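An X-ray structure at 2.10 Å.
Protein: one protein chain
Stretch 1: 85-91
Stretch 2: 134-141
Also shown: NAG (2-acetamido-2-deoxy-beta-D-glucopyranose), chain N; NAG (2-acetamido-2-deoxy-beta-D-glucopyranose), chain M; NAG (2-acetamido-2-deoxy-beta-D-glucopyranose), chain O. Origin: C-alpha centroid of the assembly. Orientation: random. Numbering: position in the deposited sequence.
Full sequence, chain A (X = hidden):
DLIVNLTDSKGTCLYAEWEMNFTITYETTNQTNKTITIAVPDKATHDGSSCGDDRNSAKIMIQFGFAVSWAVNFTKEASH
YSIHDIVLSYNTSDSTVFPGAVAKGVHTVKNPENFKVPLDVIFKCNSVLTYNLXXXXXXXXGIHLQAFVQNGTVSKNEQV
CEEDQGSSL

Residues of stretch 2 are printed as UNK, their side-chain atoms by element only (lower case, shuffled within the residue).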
ATOM      1  N   ASP A  85       4.753  -7.054  -5.347  1.00 43.60           N
ATOM      2  CA  ASP A  85       3.350  -7.295  -5.686  1.00 40.93           C
ATOM      3  C   ASP A  85       2.393  -6.273  -5.079  1.00 49.30           C
ATOM      4  O   ASP A  85       1.370  -6.636  -4.506  1.00 53.82           O
ATOM      5  CB  ASP A  85       2.909  -8.691  -5.234  1.00 44.62           C
ATOM      6  CG  ASP A  85       3.709  -9.796  -5.883  1.00 55.80           C
ATOM      7  OD1 ASP A  85       3.992  -9.715  -7.091  1.00 66.43           O
ATOM      8  OD2 ASP A  85       4.061 -10.752  -5.174  1.00 59.04           O
ATOM      9  N   ILE A  86       2.723  -4.998  -5.202  1.00 44.97           N
ATOM     10  CA  ILE A  86       1.803  -3.971  -4.768  1.00 41.20           C
ATOM     11  C   ILE A  86       0.664  -3.920  -5.778  1.00 41.32           C
ATOM     12  O   ILE A  86       0.890  -3.752  -6.974  1.00 42.47           O
ATOM     13  CB  ILE A  86       2.473  -2.596  -4.657  1.00 37.82           C
ATOM     14  CG1 ILE A  86       3.633  -2.651  -3.664  1.00 50.57           C
ATOM     15  CG2 ILE A  86       1.457  -1.540  -4.236  1.00 35.76           C
ATOM     16  CD1 ILE A  86       4.452  -1.380  -3.612  1.00 48.20           C
ATOM     17  N   VAL A  87      -0.555  -4.116  -5.292  1.00 42.45           N
ATOM     18  CA  VAL A  87      -1.719  -4.172  -6.164  1.00 45.67           C
ATOM     19  C   VAL A  87      -2.847  -3.283  -5.652  1.00 46.50           C
ATOM     20  O   VAL A  87      -3.198  -3.312  -4.470  1.00 47.95           O
ATOM     21  CB  VAL A  87      -2.246  -5.611  -6.294  1.00 54.28           C
ATOM     22  CG1 VAL A  87      -3.552  -5.631  -7.059  1.00 55.48           C
ATOM     23  CG2 VAL A  87      -1.217  -6.499  -6.976  1.00 53.27           C
ATOM     24  N   LEU A  88      -3.413  -2.496  -6.557  1.00 43.66           N
ATOM     25  CA  LEU A  88      -4.588  -1.692  -6.270  1.00 42.36           C
ATOM     26  C   LEU A  88      -5.770  -2.205  -7.084  1.00 51.48           C
ATOM     27  O   LEU A  88      -5.650  -2.430  -8.287  1.00 48.31           O
ATOM     28  CB  LEU A  88      -4.334  -0.220  -6.591  1.00 41.00           C
ATOM     29  CG  LEU A  88      -5.509   0.737  -6.396  1.00 44.43           C
ATOM     30  CD1 LEU A  88      -5.717   1.004  -4.925  1.00 48.53           C
ATOM     31  CD2 LEU A  88      -5.273   2.038  -7.147  1.00 41.20           C
ATOM     32  N   SER A  89      -6.902  -2.412  -6.422  1.00 50.44           N
ATOM     33  CA  SER A  89      -8.133  -2.769  -7.120  1.00 47.13           C
ATOM     34  C   SER A  89      -9.190  -1.723  -6.842  1.00 47.50           C
ATOM     35  O   SER A  89      -9.419  -1.347  -5.690  1.00 48.51           O
ATOM     36  CB  SER A  89      -8.636  -4.151  -6.708  1.00 45.06           C
ATOM     37  OG  SER A  89      -7.660  -5.139  -6.968  1.00 72.01           O
ATOM     38  N   TYR A  90      -9.808  -1.216  -7.898  1.00 46.01           N
ATOM     39  CA  TYR A  90     -10.865  -0.236  -7.722  1.00 43.08           C
ATOM     40  C   TYR A  90     -12.107  -0.605  -8.522  1.00 63.64           C
ATOM     41  O   TYR A  90     -12.026  -1.200  -9.596  1.00 53.10           O
ATOM     42  CB  TYR A  90     -10.383   1.175  -8.067  1.00 43.25           C
ATOM     43  CG  TYR A  90      -9.887   1.401  -9.474  1.00 46.46           C
ATOM     44  CD1 TYR A  90      -8.576   1.111  -9.823  1.00 45.97           C
ATOM     45  CD2 TYR A  90     -10.722   1.940 -10.445  1.00 48.42           C
ATOM     46  CE1 TYR A  90      -8.110   1.341 -11.101  1.00 42.36           C
ATOM     47  CE2 TYR A  90     -10.268   2.167 -11.733  1.00 41.03           C
ATOM     48  CZ  TYR A  90      -8.963   1.870 -12.054  1.00 47.19           C
ATOM     49  OH  TYR A  90      -8.510   2.097 -13.334  1.00 54.92           O
ATOM     50  N   ASN A  91     -13.258  -0.284  -7.941  1.00 49.24           N
ATOM     51  CA  ASN A  91     -14.553  -0.698  -8.444  1.00 57.82           C
ATOM     52  C   ASN A  91     -15.330   0.511  -8.958  1.00 47.78           C
ATOM     53  O   ASN A  91     -15.804   1.326  -8.172  1.00 62.66           O
ATOM     54  CB  ASN A  91     -15.300  -1.407  -7.315  1.00 62.94           C
ATOM     55  CG  ASN A  91     -16.668  -1.899  -7.715  1.00 71.83           C
ATOM     56  OD1 ASN A  91     -17.196  -1.563  -8.775  1.00 66.51           O
ATOM     57  ND2 ASN A  91     -17.264  -2.704  -6.841  1.00 81.70           N
ATOM     58  N   UNK A 134      -0.415   4.370 -15.300  1.00 46.40           N
ATOM     59  CA  UNK A 134      -1.597   4.728 -16.089  1.00 49.65           C
ATOM     60  C   UNK A 134      -2.616   3.593 -16.165  1.00 48.67           C
ATOM     61  O   UNK A 134      -2.260   2.461 -16.502  1.00 49.88           O
ATOM     62  o   UNK A 134      -0.288   6.254 -17.452  1.00 72.71           O
ATOM     63  c   UNK A 134      -2.389   5.482 -18.379  1.00 56.28           C
ATOM     64  c   UNK A 134      -1.179   5.133 -17.517  1.00 56.29           C
ATOM     65  N   UNK A 135      -3.890   3.881 -15.844  1.00 43.76           N
ATOM     66  CA  UNK A 135      -4.510   5.173 -15.525  1.00 44.40           C
ATOM     67  C   UNK A 135      -4.461   5.558 -14.051  1.00 45.13           C
ATOM     68  O   UNK A 135      -5.304   6.338 -13.615  1.00 44.64           O
ATOM     69  c   UNK A 135      -4.887   2.795 -15.820  1.00 47.49           C
ATOM     70  c   UNK A 135      -5.959   4.956 -15.943  1.00 44.98           C
ATOM     71  c   UNK A 135      -6.202   3.522 -15.592  1.00 43.98           C
ATOM     72  N   UNK A 136      -3.497   5.040 -13.299  1.00 40.94           N
ATOM     73  CA  UNK A 136      -3.457   5.324 -11.867  1.00 54.31           C
ATOM     74  C   UNK A 136      -2.117   5.911 -11.430  1.00 49.59           C
ATOM     75  O   UNK A 136      -1.059   5.364 -11.730  1.00 47.65           O
ATOM     76  c   UNK A 136      -5.086   3.445 -11.403  1.00 38.35           C
ATOM     77  c   UNK A 136      -3.669   4.365  -9.563  1.00 47.41           C
ATOM     78  c   UNK A 136      -3.726   4.051 -11.041  1.00 45.20           C
ATOM     79  N   UNK A 137      -2.163   7.044 -10.737  1.00 44.49           N
ATOM     80  CA  UNK A 137      -0.967   7.574 -10.094  1.00 38.24           C
ATOM     81  C   UNK A 137      -1.000   7.245  -8.599  1.00 45.04           C
ATOM     82  O   UNK A 137      -1.896   7.696  -7.879  1.00 42.66           O
ATOM     83  c   UNK A 137      -0.843   9.088 -10.314  1.00 47.06           C
ATOM     84  c   UNK A 137       0.304   9.666  -9.489  1.00 43.76           C
ATOM     85  c   UNK A 137      -0.646   9.388 -11.790  1.00 41.55           C
ATOM     86  N   UNK A 138      -0.035   6.449  -8.144  1.00 36.22           N
ATOM     87  CA  UNK A 138       0.051   6.056  -6.743  1.00 40.57           C
ATOM     88  C   UNK A 138       1.090   6.890  -6.002  1.00 40.05           C
ATOM     89  O   UNK A 138       2.212   7.064  -6.473  1.00 45.17           O
ATOM     90  c   UNK A 138      -0.535   3.676  -7.444  1.00 39.67           C
ATOM     91  n   UNK A 138      -0.907   1.385  -8.114  1.00 44.79           N
ATOM     92  o   UNK A 138       0.773   1.824  -6.687  1.00 43.17           O
ATOM     93  c   UNK A 138      -0.166   2.211  -7.381  1.00 46.33           C
ATOM     94  c   UNK A 138       0.391   4.567  -6.628  1.00 42.14           C
ATOM     95  N   UNK A 139       0.702   7.432  -4.852  1.00 35.90           N
ATOM     96  CA  UNK A 139       1.638   8.181  -4.018  1.00 38.83           C
ATOM     97  C   UNK A 139       1.705   7.592  -2.611  1.00 39.44           C
ATOM     98  O   UNK A 139       0.678   7.319  -1.990  1.00 38.91           O
ATOM     99  c   UNK A 139       1.141  11.889  -5.128  1.00 39.93           C
ATOM    100  c   UNK A 139       1.404  12.671  -6.408  1.00 46.11           C
ATOM    101  n   UNK A 139       2.853  12.661  -6.744  1.00 52.24           N
ATOM    102  c   UNK A 139       1.252   9.661  -3.964  1.00 36.02           C
ATOM    103  c   UNK A 139       1.478  10.412  -5.279  1.00 43.02           C
ATOM    104  N   UNK A 140       2.926   7.382  -2.129  1.00 36.06           N
ATOM    105  CA  UNK A 140       3.181   6.824  -0.799  1.00 33.45           C
ATOM    106  C   UNK A 140       4.153   7.727  -0.044  1.00 37.40           C
ATOM    107  O   UNK A 140       5.116   8.214  -0.636  1.00 38.76           O
ATOM    108  c   UNK A 140       1.246   2.846  -2.100  1.00 34.76           C
ATOM    109  c   UNK A 140       2.619   3.431  -3.954  1.00 38.94           C
ATOM    110  o   UNK A 140       0.842   1.826  -4.183  1.00 41.35           O
ATOM    111  c   UNK A 140       1.576   2.703  -3.419  1.00 40.47           C
ATOM    112  c   UNK A 140       3.772   5.412  -0.896  1.00 37.07           C
ATOM    113  c   UNK A 140       1.952   3.717  -1.291  1.00 31.06           C
ATOM    114  c   UNK A 140       3.004   4.461  -1.788  1.00 33.90           C
ATOM    115  c   UNK A 140       3.330   4.312  -3.133  1.00 39.07           C
ATOM    116  N   UNK A 141       3.899   7.963   1.243  1.00 41.05           N
ATOM    117  CA  UNK A 141       4.824   8.751   2.063  1.00 41.27           C
ATOM    118  C   UNK A 141       4.653   8.525   3.571  1.00 39.48           C
ATOM    119  O   UNK A 141       3.775   7.780   4.000  1.00 40.22           O
ATOM    120  n   UNK A 141       1.981  12.110   3.524  1.00 36.03           N
ATOM    121  c   UNK A 141      -0.106  11.829   2.149  1.00 41.52           C
ATOM    122  c   UNK A 141       1.247  11.649   2.461  1.00 43.49           C
ATOM    123  c   UNK A 141       2.109  10.891   1.637  1.00 35.85           C
ATOM    124  c   UNK A 141       3.407  10.907   2.257  1.00 42.53           C
ATOM    125  c   UNK A 141       4.676  10.240   1.738  1.00 27.89           C
ATOM    126  c   UNK A 141       1.597  10.303   0.473  1.00 42.60           C
ATOM    127  c   UNK A 141       0.259  10.481   0.171  1.00 36.45           C
ATOM    128  c   UNK A 141      -0.580  11.241   1.005  1.00 43.59           C
ATOM    129  c   UNK A 141       3.279  11.664   3.394  1.00 38.04           C
TER
HETATM  130  C1  NAG N 212     -18.582  -3.213  -7.090  1.00 83.39           C
HETATM  131  C2  NAG N 212     -18.864  -4.545  -6.425  1.00 87.13           C
HETATM  132  C3  NAG N 212     -20.272  -4.997  -6.782  1.00 89.01           C
HETATM  133  C4  NAG N 212     -21.283  -3.928  -6.385  1.00 94.26           C
HETATM  134  C5  NAG N 212     -20.889  -2.551  -6.932  1.00 89.32           C
HETATM  135  C6  NAG N 212     -21.708  -1.432  -6.331  1.00 85.61           C
HETATM  136  C7  NAG N 212     -16.961  -6.007  -5.928  1.00 91.76           C
HETATM  137  C8  NAG N 212     -16.043  -7.069  -6.450  1.00 73.73           C
HETATM  138  N2  NAG N 212     -17.889  -5.560  -6.784  1.00 94.76           N
HETATM  139  O3  NAG N 212     -20.564  -6.220  -6.114  1.00106.61           O
HETATM  140  O4  NAG N 212     -22.564  -4.270  -6.900  1.00102.31           O
HETATM  141  O5  NAG N 212     -19.517  -2.245  -6.631  1.00 96.20           O
HETATM  142  O6  NAG N 212     -21.116  -0.956  -5.129  1.00 84.59           O
HETATM  143  O7  NAG N 212     -16.864  -5.567  -4.788  1.00104.86           O
HETATM  144  C1  NAG M 211      -2.035  13.210  -2.327  1.00 52.27           C
HETATM  145  C2  NAG M 211      -2.640  14.539  -1.855  1.00 62.28           C
HETATM  146  C3  NAG M 211      -1.754  15.704  -2.289  1.00 52.43           C
HETATM  147  C4  NAG M 211      -0.317  15.476  -1.838  1.00 53.31           C
HETATM  148  C5  NAG M 211       0.182  14.111  -2.306  1.00 40.71           C
HETATM  149  C6  NAG M 211       1.554  13.774  -1.771  1.00 44.48           C
HETATM  150  C7  NAG M 211      -5.074  14.719  -1.561  1.00 67.40           C
HETATM  151  C8  NAG M 211      -6.397  14.909  -2.245  1.00 49.29           C
HETATM  152  N2  NAG M 211      -3.996  14.713  -2.356  1.00 61.14           N
HETATM  153  O3  NAG M 211      -2.249  16.916  -1.736  1.00 61.48           O
HETATM  154  O4  NAG M 211       0.522  16.499  -2.362  1.00 52.37           O
HETATM  155  O5  NAG M 211      -0.701  13.088  -1.827  1.00 51.85           O
HETATM  156  O6  NAG M 211       1.502  13.585  -0.365  1.00 49.89           O
HETATM  157  O7  NAG M 211      -4.985  14.577  -0.346  1.00 73.98           O
HETATM  158  C1  NAG O 213       2.252 -12.274  -3.265  1.00 85.88           C
HETATM  159  C2  NAG O 213       2.842 -13.670  -3.045  1.00 80.53           C
HETATM  160  C3  NAG O 213       1.923 -14.728  -3.659  1.00 87.92           C
HETATM  161  C4  NAG O 213       0.487 -14.532  -3.175  1.00 91.97           C
HETATM  162  C5  NAG O 213       0.060 -13.081  -3.388  1.00 87.07           C
HETATM  163  C6  NAG O 213      -1.317 -12.758  -2.862  1.00 92.58           C
HETATM  164  C7  NAG O 213       5.053 -14.726  -3.344  1.00 88.64           C
HETATM  165  C8  NAG O 213       6.381 -14.634  -4.038  1.00 77.55           C
HETATM  166  N2  NAG O 213       4.182 -13.751  -3.622  1.00 78.49           N
HETATM  167  O3  NAG O 213       2.384 -16.032  -3.326  1.00 79.10           O
HETATM  168  O4  NAG O 213      -0.394 -15.392  -3.888  1.00 88.98           O
HETATM  169  O5  NAG O 213       0.971 -12.218  -2.703  1.00 70.78           O
HETATM  170  O6  NAG O 213      -1.536 -11.353  -2.866  1.00 86.19           O
HETATM  171  O7  NAG O 213       4.783 -15.645  -2.579  1.00 93.70           O
HETATM  172  O   HOH W   1      -0.115  -1.436  -7.912  1.00 47.79           O

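Position 134 carries three side-chain atoms, a carbon bearing one oxygen and one carbon. That beta-branched hydroxyl pattern identifies Thr134, which lies in the loop before the strand and stays out of reach of stretch 1.

At position 135 three carbons close a ring onto the backbone N, which only proline does; the peptide bond before it is cis, and a ring carbon rests against the Tyr90 hydroxyl. This is Pro135, and its CG lies 3.5 Å from Tyr90 OH, a packing contact since carbon offers that oxygen no polar partner.

Position 136 has three carbons, one carrying the other two; its CA-to-CB bond points toward stretch 1, and its methyl carbons touch Leu88 and the Tyr90 ring. The short fork, with no fourth carbon, is Val136. CG1 is 3.7 Å from Leu88 CD2, and CG2 is 3.7 Å from Tyr90 CE1, approaching that ring obliquely.

Position 137 shows the same three-carbon fork, but no atom of its side chain comes within 8 Å of stretch 1; it is Val137.

Position 138 has three carbons in a row, the third carrying one oxygen and one nitrogen, and this end lies near Leu88 and Ile86. A terminal amide on a chain of this length is glutamine, Gln138. NE2 lies 4.1 Å from Leu88 CB and OE1 4.2 Å from Ile86 CG2, so the direct contacts are with carbon. A water supplies the polar link, accepting from Gln138 NE2 at 2.9 Å and donating to Ile86 O at 2.7 Å.

Position 139 is an unbranched run of four carbons ending in nitrogen, out of reach of stretch 1: Lys139. It places CD 3.7 Å from C5 of the chain M NAG.

Position 140 has one carbon, then a six-carbon ring bearing one oxygen, which meets an Ile86 methyl; this defines Tyr140. Its OH donates a 2.5 Å hydrogen bond to Gln138 OE1 and also sits 3.4 Å from Ile86 CG2; that methyl approaches the ring obliquely, 4.3 Å from Tyr140 CZ.

Position 141 bears one carbon followed by fused five- and six-membered rings holding eight carbons and one nitrogen, out of reach of stretch 1: the indole of Trp141. The chain M sugar places O6 over one ring face, and its O5 is 3.4 Å from Trp141 CH2.

The contact is made by side chains. The strand axes approach no closer than 10.3 Å, with 124° between their N-to-C directions, and no direct hydrogen bond crosses the gap. The CA-to-CB bonds of Ile86, Leu88 and Tyr90 point toward stretch 2, those of Val136, Gln138 and Tyr140 toward stretch 1, as alternation allows. The stretches bury 253 Å² between them; apolar contacts join Ile86 to Tyr140 and both Leu88 and Tyr90 to Val136, while the water and the Tyr140–Gln138 bond serve polar groups.

Stretch 2 (134-141) TPVVQKYW
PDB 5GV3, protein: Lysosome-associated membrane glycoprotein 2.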